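Molinate hydrolase (Gulosibacter molinativorax, PDB 4UB9) hydrolyses the thiocarbamate pesticide molinate, as a zinc-dependent member of the amidohydrolase family. Local coordinates at the interface of chains A and B. Residues are numbered along the deposited sequence; one frame, centred on the assembly and turned at random. Chains: chain A/B, Molinate hydrolase.

The interface of chains A and B. Residues chain A 117, 380, 490-491; chain B 116, 119, 200, 203.
Over opposite faces of the A:Arg117 guanidinium, both toward the rim, lie the methyl CB of B:Ala116 and, from its own chain, A:Arg490 NH1, while CD1 of B:Phe200 sits at its edge. Seen from the phenyl ring, the same meeting is a cation-pi contact: A:Arg117 NH2 stands over the face of B:Phe200, toward the rim, 3.9 Å from the ring centroid, with the two planes 83° apart. CZ of B:Arg203 lies in plane at the edge of the ring. The guanidinium of B:Arg203 is met at its edges, by the carboxylates of A:Asp380 across the interface and B:Glu119 within its own chain. It grips A:Asp380 end-on, NH1 to OD1 and NH2 to OD2, each bond 2.9 Å long, although the two flat groups are twisted 33° apart. Its other edge takes B:Glu119 side-on, NE reaching OE2 at 2.7 Å and NH2 reaching OE1. The bend at chi3 (74°) in the B:Arg203 chain helps to bring two edges of the guanidinium to the two acids. A lysine in place of B:Arg203, with one terminal nitrogen, would probably lose the paired grip on both carboxylates and leave B:Glu119 freer to turn away from A:Arg117.

B:Glu119 OE1 thus links the chains: its syn lone pair serves B:Arg203, and its anti lone pair accepts from A:Arg117 NH1 at 2.8 Å. On the other side of the interface A:Asp380 OD2 is shared too, since A:Arg490 NH1 meets it from above the carboxylate plane. Three arginines converge on two carboxylates in one salt-bridge network that spans the interface. Two-fold symmetry repeats this patch with the chains exchanged, tying together two subunits of the deposited tetramer, although the structure alone does not show whether this pairing persists in solution. Beside the network, the aliphatic CG of A:Arg117 rests 3.6 Å from the backbone carbonyl oxygen O of B:Ala116.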
ATOM      1  N   ARG A 117      -6.240   7.548 -21.928  1.00 32.33           N
ATOM      2  CA  ARG A 117      -6.118   7.188 -23.326  1.00 34.40           C
ATOM      3  C   ARG A 117      -7.181   7.858 -24.149  1.00 33.36           C
ATOM      4  O   ARG A 117      -6.955   8.215 -25.282  1.00 32.87           O
ATOM      5  CB  ARG A 117      -6.188   5.667 -23.501  1.00 36.15           C
ATOM      6  CG  ARG A 117      -5.781   5.169 -24.897  1.00 38.02           C
ATOM      7  CD  ARG A 117      -6.000   3.660 -25.021  1.00 37.68           C
ATOM      8  NE  ARG A 117      -5.197   2.865 -24.114  1.00 35.99           N
ATOM      9  CZ  ARG A 117      -3.918   2.556 -24.323  1.00 36.43           C
ATOM     10  NH1 ARG A 117      -3.291   2.977 -25.404  1.00 36.73           N
ATOM     11  NH2 ARG A 117      -3.248   1.831 -23.417  1.00 33.50           N
ATOM     12  N   ASP A 380      -7.154  -4.230 -23.110  1.00 34.50           N
ATOM     13  CA  ASP A 380      -5.983  -4.563 -22.264  1.00 37.39           C
ATOM     14  C   ASP A 380      -6.392  -5.218 -20.956  1.00 34.92           C
ATOM     15  O   ASP A 380      -5.685  -6.088 -20.430  1.00 37.14           O
ATOM     16  CB  ASP A 380      -5.092  -3.355 -21.951  1.00 38.65           C
ATOM     17  CG  ASP A 380      -4.166  -2.999 -23.065  1.00 35.34           C
ATOM     18  OD1 ASP A 380      -3.781  -3.875 -23.871  1.00 39.99           O
ATOM     19  OD2 ASP A 380      -3.776  -1.822 -23.119  1.00 37.84           O
ATOM     20  N   ARG A 490      -2.799  -2.706 -30.189  1.00 44.19           N
ATOM     21  CA  ARG A 490      -2.423  -1.299 -30.131  1.00 42.99           C
ATOM     22  C   ARG A 490      -0.991  -1.113 -30.559  1.00 42.92           C
ATOM     23  O   ARG A 490      -0.086  -1.577 -29.901  1.00 42.98           O
ATOM     24  CB  ARG A 490      -2.653  -0.759 -28.709  1.00 42.03           C
ATOM     25  CG  ARG A 490      -4.126  -0.401 -28.457  1.00 39.02           C
ATOM     26  CD  ARG A 490      -4.476  -0.325 -26.971  1.00 38.50           C
ATOM     27  NE  ARG A 490      -5.896  -0.014 -26.752  1.00 38.11           N
ATOM     28  CZ  ARG A 490      -6.523  -0.104 -25.584  1.00 37.91           C
ATOM     29  NH1 ARG A 490      -5.880  -0.494 -24.477  1.00 38.64           N
ATOM     30  NH2 ARG A 490      -7.810   0.186 -25.514  1.00 38.62           N
ATOM     31  N   THR A 491      -0.797  -0.446 -31.690  1.00 48.89           N
ATOM     32  CA  THR A 491       0.554  -0.295 -32.233  1.00 50.22           C
ATOM     33  C   THR A 491       1.218   0.935 -31.568  1.00 50.01           C
ATOM     34  O   THR A 491       0.589   1.994 -31.368  1.00 45.69           O
ATOM     35  CB  THR A 491       0.617  -0.244 -33.788  1.00 57.32           C
ATOM     36  OG1 THR A 491       0.645   1.115 -34.225  1.00 65.89           O
ATOM     37  CG2 THR A 491      -0.559  -1.001 -34.480  1.00 55.14           C
TER
ATOM     38  N   ALA B 116      -0.122   5.834 -21.574  1.00 35.12           N
ATOM     39  CA  ALA B 116      -1.389   5.456 -22.188  1.00 33.79           C
ATOM     40  C   ALA B 116      -1.872   6.560 -23.131  1.00 34.23           C
ATOM     41  O   ALA B 116      -2.400   6.316 -24.220  1.00 34.54           O
ATOM     42  CB  ALA B 116      -2.431   5.145 -21.139  1.00 33.22           C
ATOM     43  N   GLU B 119       0.391   6.461 -26.477  1.00 32.20           N
ATOM     44  CA  GLU B 119       0.618   5.215 -27.203  1.00 34.02           C
ATOM     45  C   GLU B 119       0.161   5.421 -28.646  1.00 33.56           C
ATOM     46  O   GLU B 119      -0.918   5.894 -28.870  1.00 29.09           O
ATOM     47  CB  GLU B 119      -0.117   3.997 -26.607  1.00 35.28           C
ATOM     48  CG  GLU B 119       0.392   2.675 -27.193  1.00 36.56           C
ATOM     49  CD  GLU B 119       0.040   1.431 -26.399  1.00 37.55           C
ATOM     50  OE1 GLU B 119      -0.993   1.424 -25.690  1.00 37.78           O
ATOM     51  OE2 GLU B 119       0.771   0.411 -26.504  1.00 38.81           O
ATOM     52  N   PHE B 200      -0.919  -4.165 -20.256  1.00 35.06           N
ATOM     53  CA  PHE B 200      -0.382  -2.865 -20.652  1.00 33.00           C
ATOM     54  C   PHE B 200       0.939  -2.673 -20.023  1.00 30.79           C
ATOM     55  O   PHE B 200       1.886  -2.255 -20.664  1.00 29.66           O
ATOM     56  CB  PHE B 200      -1.300  -1.708 -20.260  1.00 35.49           C
ATOM     57  CG  PHE B 200      -0.775  -0.341 -20.668  1.00 34.41           C
ATOM     58  CD1 PHE B 200      -0.396  -0.081 -21.961  1.00 34.31           C
ATOM     59  CD2 PHE B 200      -0.685   0.667 -19.752  1.00 37.05           C
ATOM     60  CE1 PHE B 200       0.073   1.171 -22.325  1.00 39.21           C
ATOM     61  CE2 PHE B 200      -0.232   1.917 -20.103  1.00 39.82           C
ATOM     62  CZ  PHE B 200       0.139   2.178 -21.391  1.00 38.80           C
ATOM     63  N   ARG B 203       3.466  -4.764 -21.907  1.00 30.81           N
ATOM     64  CA  ARG B 203       3.766  -4.238 -23.225  1.00 30.33           C
ATOM     65  C   ARG B 203       4.749  -3.038 -23.120  1.00 36.84           C
ATOM     66  O   ARG B 203       5.635  -2.876 -23.932  1.00 39.56           O
ATOM     67  CB  ARG B 203       2.484  -3.873 -23.950  1.00 30.75           C
ATOM     68  CG  ARG B 203       2.710  -3.309 -25.347  1.00 30.07           C
ATOM     69  CD  ARG B 203       1.433  -3.253 -26.146  1.00 32.24           C
ATOM     70  NE  ARG B 203       0.480  -2.188 -25.768  1.00 38.42           N
ATOM     71  CZ  ARG B 203      -0.692  -2.379 -25.156  1.00 36.53           C
ATOM     72  NH1 ARG B 203      -1.076  -3.595 -24.764  1.00 36.79           N
ATOM     73  NH2 ARG B 203      -1.489  -1.354 -24.908  1.00 35.44           N
TER